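Local coordinates for aspartate--tRNA(Asp/Asn) ligase (Thermus thermophilus, PDB 1N9W), which attaches L-aspartate to both tRNA(Asp) and tRNA(Asn), first activating the amino acid with ATP as Asp-AMP, at residues B[345-350]-B[388-393]; B[182-187]-B[218-223]. One frame throughout, in Å; residues are numbered along the deposited sequence.

Contact 1: residues B[345-350]-B[388-393]; sequences EITSGG and GGFAIG
T347 and I392 face each other as a non-hydrogen-bonded pair of two antiparallel strands, their side chains lying side by side and pointing the same way. OG1 of T347 is 3.7 Å from CG1 of I392. In T347 a chi1 of -59° puts OG1 beside the backbone N and the methyl CG2 anti to it; CG2 thereby reaches along the strand to CD1 of F390, 3.8 Å away, approaching the ring at a slant, while CG1 of I392 lies in the ring plane at its edge. Main-chain bonds hold both ends of the pairing: G393 N donates to I346 O over 3.0 Å, from above the carbonyl plane, and G350 N to G389 O over 2.8 Å, nearly in line with the carbonyl bond. G389 N returns a bond to G350 O. Between them the S348 and A391 bonds are weak, both 3.5 Å long. G349 CA comes within 3.9 Å of F390 CB, and a side chain on G349 would collide with it. Beyond the pair, T347 OG1 is hydrogen-bonded to E234 OE2. An alanine here removes both hydroxyl and methyl, and would probably leave E234 without this partner and a gap beside the F390 ring. On the other face S348, predicted to bind aspartate, hydrogen-bonds through OG to D338. E345 and G393 belong to the predicted ATP site, and R396 binds the carbonyl of E345. Both strands belong to the largely antiparallel sheet of the class II synthetase catalytic domain. A classic bulge, I346 and T347 opposite L339, joins strand 344-351 to strand 336-341; strand 215-222 borders 387-393 on its other edge. Helix 227-248 packs on F390 and I392, and helix 394-402 on I346 and I392.

Contact 2: residues B[182-187]-B[218-223]; sequences YKQIMV and DVEMGF
The CG2 methyl of V187, on helix 182-187, packs on strand 218-222, lying 3.3 Å from CG of E220, with the two side chains at about a right angle. The other branch, CG1, set anti to the backbone N (chi1 164°), lies over the strand backbone, 3.6 Å from G222 N. A side chain on G222 would run into this methyl. One turn nearer the N-terminus of the helix, CB of K183 and CB of E220 are 4.2 Å apart. CG of Q184 stands 4.1 Å from E220 OE1. In the class II catalytic fold represented here, the helix lies on the face of the largely antiparallel sheet that carries D218 and E220; its axis passes 8.0 Å from that of the strand at -37°, and K183 falls within the predicted aspartate region. Among the charged groups, K183 forms a salt bridge with D218, NZ to OD1 at 3.3 Å, although the position of OD1 is doubtful. Its ammonium has E195 as a second partner, while OD2 of D218 hydrogen-bonds to S216. In E220 the bend at chi2 (77°) accompanies a salt bridge of OE2 with R352, predicted to bind the substrate aspartate, and OE1 has a weak hydrogen bond to H387. Q184 is held at NE2 by the hydroxyl of Y376. On the helix's outward side, the ring of Y182 stacks on F413 of the second subunit.

Overall arrangement
Contacts 1 and 2 meet through neighbouring strands of one sheet, 387-393 and 215-222, with their centres about 13 Å apart. Two probable backbone hydrogen bonds join them: V219 N to F390 O at 2.8 Å and M221 N to G388 O at 2.9 Å. On the face carrying A391 and E220, G389 CA packs 3.3 Å from E220 OE2, and R352 lies close to both residues. Along this sheet the predicted aspartate and ATP positions of contact 1 thus continue toward the predicted aspartate region at the start of helix 182-187. In the chain, contact 2 is completed before contact 1 begins.

Contact 1: residues B[345-350]-B[388-393]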
loop_
_atom_site.group_PDB
_atom_site.type_symbol
_atom_site.label_atom_id
_atom_site.label_comp_id
_atom_site.label_asym_id
_atom_site.label_seq_id
_atom_site.Cartn_x
_atom_site.Cartn_y
_atom_site.Cartn_z
ATOM N N GLU B 345 -2.421 20.031 -11.690
ATOM C CA GLU B 345 -2.302 20.046 -10.242
ATOM C C GLU B 345 -2.228 18.601 -9.752
ATOM O O GLU B 345 -3.188 17.844 -9.880
ATOM C CB GLU B 345 -3.506 20.763 -9.614
ATOM C CG GLU B 345 -3.524 20.735 -8.092
ATOM C CD GLU B 345 -4.511 19.721 -7.534
ATOM O OE1 GLU B 345 -5.734 19.974 -7.619
ATOM O OE2 GLU B 345 -4.067 18.667 -7.020
ATOM N N ILE B 346 -1.075 18.220 -9.211
ATOM C CA ILE B 346 -0.885 16.860 -8.718
ATOM C C ILE B 346 -0.779 16.837 -7.202
ATOM O O ILE B 346 -0.595 15.778 -6.605
ATOM C CB ILE B 346 0.394 16.222 -9.284
ATOM C CG1 ILE B 346 1.624 16.936 -8.721
ATOM C CG2 ILE B 346 0.369 16.271 -10.805
ATOM C CD1 ILE B 346 2.931 16.216 -8.969
ATOM N N THR B 347 -0.883 18.004 -6.576
ATOM C CA THR B 347 -0.784 18.082 -5.127
ATOM C C THR B 347 -1.511 19.279 -4.554
ATOM O O THR B 347 -1.555 20.351 -5.157
ATOM C CB THR B 347 0.686 18.160 -4.667
ATOM O OG1 THR B 347 1.391 17.001 -5.126
ATOM C CG2 THR B 347 0.767 18.228 -3.142
ATOM N N SER B 348 -2.079 19.085 -3.373
ATOM C CA SER B 348 -2.787 20.152 -2.696
ATOM C C SER B 348 -2.708 19.913 -1.198
ATOM O O SER B 348 -3.151 18.875 -0.704
ATOM C CB SER B 348 -4.246 20.189 -3.143
ATOM O OG SER B 348 -4.908 21.292 -2.558
ATOM N N GLY B 349 -2.129 20.868 -0.480
ATOM C CA GLY B 349 -2.008 20.730 0.955
ATOM C C GLY B 349 -1.534 21.991 1.641
ATOM O O GLY B 349 -1.550 23.076 1.056
ATOM N N GLY B 350 -1.112 21.850 2.892
ATOM C CA GLY B 350 -0.629 22.989 3.648
ATOM C C GLY B 350 -0.750 22.743 5.138
ATOM O O GLY B 350 -1.223 21.690 5.566
ATOM N N GLY B 388 0.789 19.687 9.466
ATOM C CA GLY B 388 0.314 19.947 8.122
ATOM C C GLY B 388 0.438 18.698 7.271
ATOM O O GLY B 388 0.924 17.670 7.734
ATOM N N GLY B 389 -0.001 18.783 6.024
ATOM C CA GLY B 389 0.080 17.635 5.149
ATOM C C GLY B 389 -0.322 17.968 3.731
ATOM O O GLY B 389 -0.630 19.117 3.405
ATOM N N PHE B 390 -0.324 16.947 2.885
ATOM C CA PHE B 390 -0.678 17.117 1.487
ATOM C C PHE B 390 -1.013 15.760 0.881
ATOM O O PHE B 390 -0.744 14.714 1.481
ATOM C CB PHE B 390 0.481 17.785 0.739
ATOM C CG PHE B 390 1.758 16.974 0.712
ATOM C CD1 PHE B 390 2.002 16.077 -0.325
ATOM C CD2 PHE B 390 2.730 17.131 1.701
ATOM C CE1 PHE B 390 3.188 15.354 -0.384
ATOM C CE2 PHE B 390 3.926 16.405 1.646
ATOM C CZ PHE B 390 4.153 15.516 0.600
ATOM N N ALA B 391 -1.608 15.781 -0.306
ATOM C CA ALA B 391 -1.994 14.558 -0.989
ATOM C C ALA B 391 -1.506 14.625 -2.419
ATOM O O ALA B 391 -1.474 15.697 -3.021
ATOM C CB ALA B 391 -3.508 14.400 -0.958
ATOM N N ILE B 392 -1.127 13.477 -2.965
ATOM C CA ILE B 392 -0.642 13.419 -4.330
ATOM C C ILE B 392 -1.574 12.593 -5.200
ATOM O O ILE B 392 -1.899 11.454 -4.868
ATOM C CB ILE B 392 0.767 12.796 -4.392
ATOM C CG1 ILE B 392 1.736 13.632 -3.553
ATOM C CG2 ILE B 392 1.238 12.697 -5.830
ATOM C CD1 ILE B 392 3.177 13.172 -3.636
ATOM N N GLY B 393 -2.015 13.182 -6.307
ATOM C CA GLY B 393 -2.890 12.474 -7.226
ATOM C C GLY B 393 -2.033 11.498 -7.997
ATOM O O GLY B 393 -1.423 11.860 -9.004
#

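Contact 2: residues B[182-187]-B[218-223]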
loop_
_atom_site.group_PDB
_atom_site.type_symbol
_atom_site.label_atom_id
_atom_site.label_comp_id
_atom_site.label_asym_id
_atom_site.label_seq_id
_atom_site.Cartn_x
_atom_site.Cartn_y
_atom_site.Cartn_z
ATOM N N TYR B 182 -9.141 11.852 10.442
ATOM C CA TYR B 182 -8.423 10.666 10.875
ATOM C C TYR B 182 -6.917 10.841 10.761
ATOM O O TYR B 182 -6.181 10.451 11.659
ATOM C CB TYR B 182 -8.871 9.441 10.078
ATOM C CG TYR B 182 -10.312 9.047 10.330
ATOM C CD1 TYR B 182 -10.841 9.047 11.625
ATOM C CD2 TYR B 182 -11.140 8.643 9.278
ATOM C CE1 TYR B 182 -12.162 8.652 11.866
ATOM C CE2 TYR B 182 -12.459 8.242 9.507
ATOM C CZ TYR B 182 -12.961 8.248 10.803
ATOM O OH TYR B 182 -14.254 7.840 11.033
ATOM N N LYS B 183 -6.457 11.441 9.671
ATOM C CA LYS B 183 -5.028 11.635 9.497
ATOM C C LYS B 183 -4.458 12.599 10.534
ATOM O O LYS B 183 -3.284 12.501 10.897
ATOM C CB LYS B 183 -4.733 12.120 8.075
ATOM C CG LYS B 183 -5.109 11.097 7.009
ATOM C CD LYS B 183 -4.977 11.645 5.598
ATOM C CE LYS B 183 -5.216 10.554 4.547
ATOM N NZ LYS B 183 -6.549 9.892 4.638
ATOM N N GLN B 184 -5.275 13.526 11.022
ATOM C CA GLN B 184 -4.794 14.472 12.025
ATOM C C GLN B 184 -4.710 13.780 13.371
ATOM O O GLN B 184 -3.736 13.943 14.108
ATOM C CB GLN B 184 -5.724 15.676 12.104
ATOM C CG GLN B 184 -5.913 16.332 10.760
ATOM C CD GLN B 184 -6.739 17.579 10.837
ATOM O OE1 GLN B 184 -6.149 18.668 11.021
ATOM N NE2 GLN B 184 -7.979 17.469 10.736
ATOM N N ILE B 185 -5.731 12.995 13.680
ATOM C CA ILE B 185 -5.753 12.256 14.927
ATOM C C ILE B 185 -4.559 11.319 14.971
ATOM O O ILE B 185 -3.929 11.159 16.015
ATOM C CB ILE B 185 -7.033 11.424 15.062
ATOM C CG1 ILE B 185 -8.249 12.354 15.094
ATOM C CG2 ILE B 185 -6.971 10.568 16.319
ATOM C CD1 ILE B 185 -9.571 11.627 15.194
ATOM N N MET B 186 -4.236 10.698 13.841
ATOM C CA MET B 186 -3.104 9.778 13.832
ATOM C C MET B 186 -1.772 10.520 13.962
ATOM O O MET B 186 -0.769 9.923 14.344
ATOM C CB MET B 186 -3.133 8.877 12.586
ATOM C CG MET B 186 -4.298 7.869 12.576
ATOM S SD MET B 186 -4.532 6.983 14.133
ATOM C CE MET B 186 -3.212 5.817 14.027
ATOM N N VAL B 187 -1.762 11.815 13.656
ATOM C CA VAL B 187 -0.542 12.609 13.801
ATOM C C VAL B 187 -0.205 12.709 15.295
ATOM O O VAL B 187 0.959 12.791 15.673
ATOM C CB VAL B 187 -0.723 14.036 13.221
ATOM C CG1 VAL B 187 0.377 14.955 13.717
ATOM C CG2 VAL B 187 -0.698 13.985 11.711
ATOM N N ASP B 218 -1.560 10.310 0.459
ATOM C CA ASP B 218 -1.656 11.307 1.512
ATOM C C ASP B 218 -0.513 11.253 2.522
ATOM O O ASP B 218 -0.037 10.176 2.908
ATOM C CB ASP B 218 -2.992 11.150 2.239
ATOM C CG ASP B 218 -4.190 11.240 1.293
ATOM O OD1 ASP B 218 -5.323 10.975 1.733
ATOM O OD2 ASP B 218 -3.996 11.577 0.112
ATOM N N VAL B 219 -0.093 12.437 2.957
ATOM C CA VAL B 219 0.986 12.584 3.923
ATOM C C VAL B 219 0.564 13.619 4.967
ATOM O O VAL B 219 0.035 14.671 4.620
ATOM C CB VAL B 219 2.284 13.075 3.234
ATOM C CG1 VAL B 219 3.434 13.070 4.230
ATOM C CG2 VAL B 219 2.609 12.199 2.037
ATOM N N GLU B 220 0.789 13.315 6.239
ATOM C CA GLU B 220 0.451 14.236 7.320
ATOM C C GLU B 220 1.556 14.090 8.374
ATOM O O GLU B 220 1.904 12.974 8.771
ATOM C CB GLU B 220 -0.930 13.897 7.910
ATOM C CG GLU B 220 -1.588 15.015 8.739
ATOM C CD GLU B 220 -2.202 16.138 7.897
ATOM O OE1 GLU B 220 -2.569 17.179 8.482
ATOM O OE2 GLU B 220 -2.330 15.990 6.664
ATOM N N MET B 221 2.131 15.217 8.793
ATOM C CA MET B 221 3.202 15.206 9.791
ATOM C C MET B 221 3.059 16.355 10.789
ATOM O O MET B 221 2.636 17.452 10.426
ATOM C CB MET B 221 4.579 15.267 9.097
ATOM C CG MET B 221 4.933 16.582 8.418
ATOM S SD MET B 221 6.490 16.564 7.464
ATOM C CE MET B 221 7.670 15.999 8.684
ATOM N N GLY B 222 3.402 16.088 12.050
ATOM C CA GLY B 222 3.308 17.097 13.096
ATOM C C GLY B 222 4.658 17.664 13.503
ATOM O O GLY B 222 5.693 17.258 12.976
ATOM N N PHE B 223 4.649 18.604 14.449
ATOM C CA PHE B 223 5.867 19.253 14.934
ATOM C C PHE B 223 6.635 19.953 13.816
ATOM O O PHE B 223 7.859 19.863 13.730
ATOM C CB PHE B 223 6.774 18.239 15.630
ATOM C CG PHE B 223 6.209 17.719 16.912
ATOM C CD1 PHE B 223 6.083 18.548 18.016
ATOM C CD2 PHE B 223 5.765 16.408 17.006
ATOM C CE1 PHE B 223 5.518 18.079 19.199
ATOM C CE2 PHE B 223 5.198 15.935 18.185
ATOM C CZ PHE B 223 5.074 16.773 19.283
#